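Local coordinates for GTPase-activating protein skywalker (Drosophila melanogaster, PDB 5HJQ) that acts as a GTPase-activating protein for Rab35, controlling recycling of synaptic vesicle proteins, and binds phosphoinositides through its TBC domain, at residues Asp178-Val183 and Met208-Ala213; Ala218-Val221 and Val227-Asn230. One frame throughout, in Å; residues are numbered along the deposited sequence.

Both contacts lie in the all-helical TBC domain and share helix 210-221. From the N terminus, the chain first runs through helix 171-187, which holds 178-183. It then passes through helix 197-204 and returns at 208-213. Contact 1 closes this excursion of 24 residues by pairing helix 171-187 with the first turn of helix 210-221. Contact 2 follows at the C-terminal end of the same helix. There 218-221 meets 227-230 across a short loop of five residues, before helix 233-250 begins. The two closures neither nest nor cross; they come in series. Contact 1 holds the start of helix 210-221 and contact 2 its end; the centres of the two contacts are about 15 Å apart.

Contact 1. Residues Asp178-Val183 and Met208-Ala213; sequences DRIVNV and MSEEEA
A bidentate salt bridge joins helix 171-187 to the first turn of helix 210-221 in the TBC domain, through R179 and E210. R179 grips the carboxylate side-on, with one nitrogen to each oxygen. Its NE donates to E210 OE2 at 2.6 Å, but that bond is bent. R179 NH2 donates to E210 OE1 at 2.8 Å and is nearly straight, at 172°. Both oxygens are met on their syn sides. OE1 lies in the guanidinium plane, whereas OE2 is tilted from it, and the two flat groups are turned 38° apart. The R179 chain is bent by rotation about its CG-CD bond (chi3 68°), which helps bring the NE side of the guanidinium to E210. The E210 chain runs extended to meet it at about a right angle. Y135 OH also hydrogen-bonds E210 OE2, so this oxygen has two partners from the protein. With an alanine in place of R179, the E210 carboxylate would probably lose its charge partner and be less firmly fixed in rotation.

Beside the salt bridge, I180 makes the apolar part of the contact. Its CD1 lies 3.8 Å from A213 CB and 3.4 Å from the backbone O of E210. I180 CG1 passes alongside E210 CG at 4.1 Å, the two side chains sliding past each other in opposite directions. The helix start is closed by a capping box of S209 and E212. S209 OG accepts a weak bond from E212 N at 3.4 Å, and E212 OE1 accepts a weak bond from S209 N. Helix 134-143 packs on this junction, with Y135 touching both R179 and I180. Helix 197-204 adds T201 against I180 and L204 against A213.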
ATOM      1  N   ASP A 178     -16.539   5.003   0.610  1.00 59.63           N
ATOM      2  CA  ASP A 178     -17.400   4.672  -0.519  1.00 63.12           C
ATOM      3  C   ASP A 178     -17.719   5.900  -1.358  1.00 62.09           C
ATOM      4  O   ASP A 178     -17.808   5.816  -2.584  1.00 64.96           O
ATOM      5  CB  ASP A 178     -18.699   4.023  -0.036  1.00 63.24           C
ATOM      6  CG  ASP A 178     -18.463   2.720   0.701  1.00 65.43           C
ATOM      7  OD1 ASP A 178     -17.450   2.049   0.411  1.00 61.46           O
ATOM      8  OD2 ASP A 178     -19.292   2.366   1.568  1.00 67.18           O
ATOM      9  N   ARG A 179     -17.889   7.042  -0.699  1.00 56.39           N
ATOM     10  CA  ARG A 179     -18.181   8.281  -1.408  1.00 56.68           C
ATOM     11  C   ARG A 179     -16.965   8.770  -2.186  1.00 53.08           C
ATOM     12  O   ARG A 179     -17.094   9.246  -3.314  1.00 56.76           O
ATOM     13  CB  ARG A 179     -18.659   9.367  -0.439  1.00 58.88           C
ATOM     14  CG  ARG A 179     -18.923  10.703  -1.114  1.00 50.70           C
ATOM     15  CD  ARG A 179     -19.921  11.545  -0.332  1.00 66.15           C
ATOM     16  NE  ARG A 179     -19.392  11.999   0.951  1.00 60.42           N
ATOM     17  CZ  ARG A 179     -20.089  12.706   1.833  1.00 62.41           C
ATOM     18  NH1 ARG A 179     -21.346  13.035   1.572  1.00 61.70           N
ATOM     19  NH2 ARG A 179     -19.533  13.082   2.977  1.00 61.74           N
ATOM     20  N   ILE A 180     -15.787   8.653  -1.584  1.00 49.60           N
ATOM     21  CA  ILE A 180     -14.559   9.110  -2.228  1.00 53.72           C
ATOM     22  C   ILE A 180     -14.259   8.326  -3.506  1.00 54.63           C
ATOM     23  O   ILE A 180     -13.961   8.916  -4.546  1.00 52.85           O
ATOM     24  CB  ILE A 180     -13.348   9.005  -1.282  1.00 53.28           C
ATOM     25  CG1 ILE A 180     -13.514   9.943  -0.087  1.00 57.02           C
ATOM     26  CG2 ILE A 180     -12.066   9.346  -2.025  1.00 52.01           C
ATOM     27  CD1 ILE A 180     -12.277  10.030   0.785  1.00 49.38           C
ATOM     28  N   VAL A 181     -14.341   7.000  -3.431  1.00 51.52           N
ATOM     29  CA  VAL A 181     -14.031   6.162  -4.588  1.00 59.56           C
ATOM     30  C   VAL A 181     -15.072   6.349  -5.692  1.00 57.60           C
ATOM     31  O   VAL A 181     -14.761   6.211  -6.875  1.00 60.71           O
ATOM     32  CB  VAL A 181     -13.932   4.664  -4.209  1.00 55.07           C
ATOM     33  CG1 VAL A 181     -12.812   4.444  -3.208  1.00 49.65           C
ATOM     34  CG2 VAL A 181     -15.252   4.153  -3.652  1.00 61.64           C
ATOM     35  N   ASN A 182     -16.302   6.678  -5.305  1.00 63.72           N
ATOM     36  CA  ASN A 182     -17.343   6.997  -6.275  1.00 62.50           C
ATOM     37  C   ASN A 182     -16.996   8.268  -7.029  1.00 60.65           C
ATOM     38  O   ASN A 182     -17.129   8.333  -8.251  1.00 64.25           O
ATOM     39  CB  ASN A 182     -18.701   7.150  -5.589  1.00 64.09           C
ATOM     40  CG  ASN A 182     -19.496   5.857  -5.576  1.00 63.46           C
ATOM     41  OD1 ASN A 182     -20.404   5.665  -6.386  1.00 66.29           O
ATOM     42  ND2 ASN A 182     -19.160   4.963  -4.655  1.00 60.21           N
ATOM     43  N   VAL A 183     -16.550   9.276  -6.286  1.00 55.25           N
ATOM     44  CA  VAL A 183     -16.128  10.543  -6.867  1.00 55.00           C
ATOM     45  C   VAL A 183     -14.930  10.346  -7.790  1.00 55.89           C
ATOM     46  O   VAL A 183     -14.902  10.869  -8.906  1.00 59.16           O
ATOM     47  CB  VAL A 183     -15.772  11.573  -5.774  1.00 59.41           C
ATOM     48  CG1 VAL A 183     -15.087  12.783  -6.384  1.00 53.68           C
ATOM     49  CG2 VAL A 183     -17.022  11.990  -5.003  1.00 55.60           C
ATOM     50  N   MET A 208      -6.850  11.989   8.472  1.00 55.26           N
ATOM     51  CA  MET A 208      -7.262  13.272   7.909  1.00 53.73           C
ATOM     52  C   MET A 208      -8.753  13.294   7.571  1.00 59.58           C
ATOM     53  O   MET A 208      -9.470  12.319   7.802  1.00 65.29           O
ATOM     54  CB  MET A 208      -6.437  13.595   6.661  1.00 54.04           C
ATOM     55  CG  MET A 208      -6.734  12.686   5.472  1.00 58.05           C
ATOM     56  SD  MET A 208      -5.558  12.917   4.127  1.00 56.09           S
ATOM     57  CE  MET A 208      -4.070  12.251   4.870  1.00 49.95           C
ATOM     58  N   SER A 209      -9.216  14.416   7.032  1.00 58.16           N
ATOM     59  CA  SER A 209     -10.622  14.563   6.679  1.00 56.78           C
ATOM     60  C   SER A 209     -10.924  13.908   5.338  1.00 58.77           C
ATOM     61  O   SER A 209     -10.014  13.519   4.606  1.00 57.54           O
ATOM     62  CB  SER A 209     -11.013  16.041   6.636  1.00 53.39           C
ATOM     63  OG  SER A 209     -10.312  16.720   5.611  1.00 55.48           O
ATOM     64  N   GLU A 210     -12.211  13.798   5.026  1.00 59.62           N
ATOM     65  CA  GLU A 210     -12.671  13.204   3.779  1.00 53.71           C
ATOM     66  C   GLU A 210     -12.112  13.920   2.556  1.00 58.79           C
ATOM     67  O   GLU A 210     -11.640  13.280   1.615  1.00 60.19           O
ATOM     68  CB  GLU A 210     -14.199  13.213   3.728  1.00 49.90           C
ATOM     69  CG  GLU A 210     -14.782  12.985   2.346  1.00 61.12           C
ATOM     70  CD  GLU A 210     -16.266  12.671   2.387  1.00 61.91           C
ATOM     71  OE1 GLU A 210     -16.831  12.630   3.501  1.00 58.83           O
ATOM     72  OE2 GLU A 210     -16.863  12.465   1.308  1.00 62.69           O
ATOM     73  N   GLU A 211     -12.170  15.247   2.575  1.00 51.76           N
ATOM     74  CA  GLU A 211     -11.702  16.043   1.447  1.00 53.61           C
ATOM     75  C   GLU A 211     -10.187  15.966   1.291  1.00 52.91           C
ATOM     76  O   GLU A 211      -9.678  15.924   0.173  1.00 60.34           O
ATOM     77  CB  GLU A 211     -12.134  17.504   1.591  1.00 51.67           C
ATOM     78  CG  GLU A 211     -11.707  18.366   0.415  1.00 54.99           C
ATOM     79  CD  GLU A 211     -12.241  19.778   0.497  1.00 59.78           C
ATOM     80  OE1 GLU A 211     -12.673  20.189   1.595  1.00 67.46           O
ATOM     81  OE2 GLU A 211     -12.224  20.478  -0.539  1.00 60.72           O
ATOM     82  N   GLU A 212      -9.468  15.952   2.408  1.00 50.43           N
ATOM     83  CA  GLU A 212      -8.014  15.841   2.363  1.00 55.80           C
ATOM     84  C   GLU A 212      -7.578  14.482   1.815  1.00 60.20           C
ATOM     85  O   GLU A 212      -6.634  14.397   1.029  1.00 60.00           O
ATOM     86  CB  GLU A 212      -7.413  16.067   3.749  1.00 56.95           C
ATOM     87  CG  GLU A 212      -7.184  17.528   4.076  1.00 63.98           C
ATOM     88  CD  GLU A 212      -6.771  17.750   5.519  1.00 72.86           C
ATOM     89  OE1 GLU A 212      -7.441  17.200   6.420  1.00 71.18           O
ATOM     90  OE2 GLU A 212      -5.776  18.473   5.752  1.00 75.76           O
ATOM     91  N   ALA A 213      -8.271  13.429   2.238  1.00 56.98           N
ATOM     92  CA  ALA A 213      -8.022  12.084   1.731  1.00 55.62           C
ATOM     93  C   ALA A 213      -8.174  12.058   0.219  1.00 56.39           C
ATOM     94  O   ALA A 213      -7.333  11.504  -0.484  1.00 59.84           O
ATOM     95  CB  ALA A 213      -8.965  11.085   2.378  1.00 52.63           C
TER

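Contact 2. Residues Ala218-Val221 and Val227-Asn230; sequences AGLV and VFIN
L220 and F228 meet at about a right angle, with one methyl of the leucine set over a face of the ring. L220 CD2 stands 3.7 Å from the F228 ring centroid and only 14° off the ring normal, a CH-pi contact close to the ring centre. F228 CG lies anti to its own carbonyl carbon, which swings the ring toward L220, and chi2 of 87° turns its face to the methyl. Next along the chain, V221 CG2 touches I229 CD1 at 4.1 Å, the two side chains meeting at a slant. I229 CD1 also reaches L220 CB, at 4.3 Å. The backbones are joined by a water at the edge of the F228 ring, in its plane. It donates to L220 O at 2.8 Å and accepts from I229 N at 2.9 Å. Helix 284-297 borders the contact, with F295 against L220 and Y294 against I229; Y294 OH also hydrogen-bonds F228 O. Within the helical TBC domain, the loop after helix 210-221 thus folds back on that helix's last turn, held by apolar side chains and a bridging water. It lies near the phosphoinositide pocket without lining it: the F228 side chain is about 12 Å from the bound inositol trisphosphate.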
ATOM      1  N   ALA A 218      -6.132  11.861  -5.475  1.00 57.45           N
ATOM      2  CA  ALA A 218      -6.079  12.454  -6.806  1.00 56.93           C
ATOM      3  C   ALA A 218      -4.652  12.857  -7.165  1.00 58.25           C
ATOM      4  O   ALA A 218      -4.276  12.859  -8.336  1.00 62.51           O
ATOM      5  CB  ALA A 218      -7.005  13.652  -6.893  1.00 58.14           C
ATOM      6  N   GLY A 219      -3.867  13.207  -6.151  1.00 63.80           N
ATOM      7  CA  GLY A 219      -2.463  13.504  -6.357  1.00 61.36           C
ATOM      8  C   GLY A 219      -1.723  12.248  -6.773  1.00 60.49           C
ATOM      9  O   GLY A 219      -1.049  12.226  -7.804  1.00 60.43           O
ATOM     10  N   LEU A 220      -1.859  11.199  -5.967  1.00 60.47           N
ATOM     11  CA  LEU A 220      -1.189   9.921  -6.215  1.00 61.64           C
ATOM     12  C   LEU A 220      -1.547   9.307  -7.566  1.00 59.83           C
ATOM     13  O   LEU A 220      -0.667   8.955  -8.353  1.00 61.32           O
ATOM     14  CB  LEU A 220      -1.529   8.924  -5.104  1.00 54.12           C
ATOM     15  CG  LEU A 220      -1.085   9.304  -3.690  1.00 54.35           C
ATOM     16  CD1 LEU A 220      -1.311   8.154  -2.721  1.00 51.34           C
ATOM     17  CD2 LEU A 220       0.374   9.732  -3.688  1.00 53.29           C
ATOM     18  N   VAL A 221      -2.844   9.174  -7.821  1.00 59.87           N
ATOM     19  CA  VAL A 221      -3.347   8.560  -9.044  1.00 63.37           C
ATOM     20  C   VAL A 221      -2.908   9.318 -10.301  1.00 65.87           C
ATOM     21  O   VAL A 221      -2.595   8.712 -11.329  1.00 67.11           O
ATOM     22  CB  VAL A 221      -4.891   8.458  -8.996  1.00 64.24           C
ATOM     23  CG1 VAL A 221      -5.493   8.404 -10.390  1.00 67.19           C
ATOM     24  CG2 VAL A 221      -5.314   7.256  -8.163  1.00 59.88           C
ATOM     25  N   VAL A 227       5.070   6.146  -9.738  1.00 59.97           N
ATOM     26  CA  VAL A 227       3.902   5.274  -9.745  1.00 54.06           C
ATOM     27  C   VAL A 227       3.470   4.957  -8.316  1.00 54.83           C
ATOM     28  O   VAL A 227       4.296   4.604  -7.477  1.00 58.91           O
ATOM     29  CB  VAL A 227       4.186   3.957 -10.499  1.00 57.86           C
ATOM     30  CG1 VAL A 227       2.968   3.051 -10.467  1.00 56.27           C
ATOM     31  CG2 VAL A 227       4.610   4.244 -11.937  1.00 44.98           C
ATOM     32  N   PHE A 228       2.175   5.087  -8.042  1.00 52.69           N
ATOM     33  CA  PHE A 228       1.635   4.800  -6.718  1.00 52.15           C
ATOM     34  C   PHE A 228       0.535   3.750  -6.795  1.00 52.61           C
ATOM     35  O   PHE A 228       0.601   2.709  -6.140  1.00 52.54           O
ATOM     36  CB  PHE A 228       1.084   6.076  -6.064  1.00 57.23           C
ATOM     37  CG  PHE A 228       2.128   7.113  -5.783  1.00 51.78           C
ATOM     38  CD1 PHE A 228       2.484   8.037  -6.751  1.00 54.33           C
ATOM     39  CD2 PHE A 228       2.761   7.160  -4.553  1.00 51.95           C
ATOM     40  CE1 PHE A 228       3.448   8.992  -6.493  1.00 56.50           C
ATOM     41  CE2 PHE A 228       3.728   8.111  -4.290  1.00 56.21           C
ATOM     42  CZ  PHE A 228       4.072   9.027  -5.263  1.00 52.98           C
ATOM     43  N   ILE A 229      -0.476   4.042  -7.604  1.00 50.39           N
ATOM     44  CA  ILE A 229      -1.672   3.218  -7.675  1.00 56.17           C
ATOM     45  C   ILE A 229      -1.959   2.789  -9.117  1.00 56.52           C
ATOM     46  O   ILE A 229      -2.209   3.628  -9.985  1.00 59.13           O
ATOM     47  CB  ILE A 229      -2.890   3.972  -7.102  1.00 53.45           C
ATOM     48  CG1 ILE A 229      -2.718   4.217  -5.600  1.00 57.52           C
ATOM     49  CG2 ILE A 229      -4.159   3.196  -7.344  1.00 57.73           C
ATOM     50  CD1 ILE A 229      -3.739   5.185  -5.027  1.00 60.47           C
ATOM     51  N   ASN A 230      -1.912   1.486  -9.373  1.00 60.80           N
ATOM     52  CA  ASN A 230      -2.183   0.971 -10.712  1.00 60.90           C
ATOM     53  C   ASN A 230      -3.666   1.080 -11.043  1.00 59.78           C
ATOM     54  O   ASN A 230      -4.516   0.795 -10.202  1.00 60.25           O
ATOM     55  CB  ASN A 230      -1.705  -0.473 -10.841  1.00 58.56           C
ATOM     56  CG  ASN A 230      -0.194  -0.581 -10.835  1.00 59.12           C
ATOM     57  OD1 ASN A 230       0.372  -1.514 -10.263  1.00 58.75           O
ATOM     58  ND2 ASN A 230       0.471   0.386 -11.462  1.00 56.88           N
TER
HETATM   59  O   HOH W   1      -0.131   6.368  -9.218  1.00 58.73           O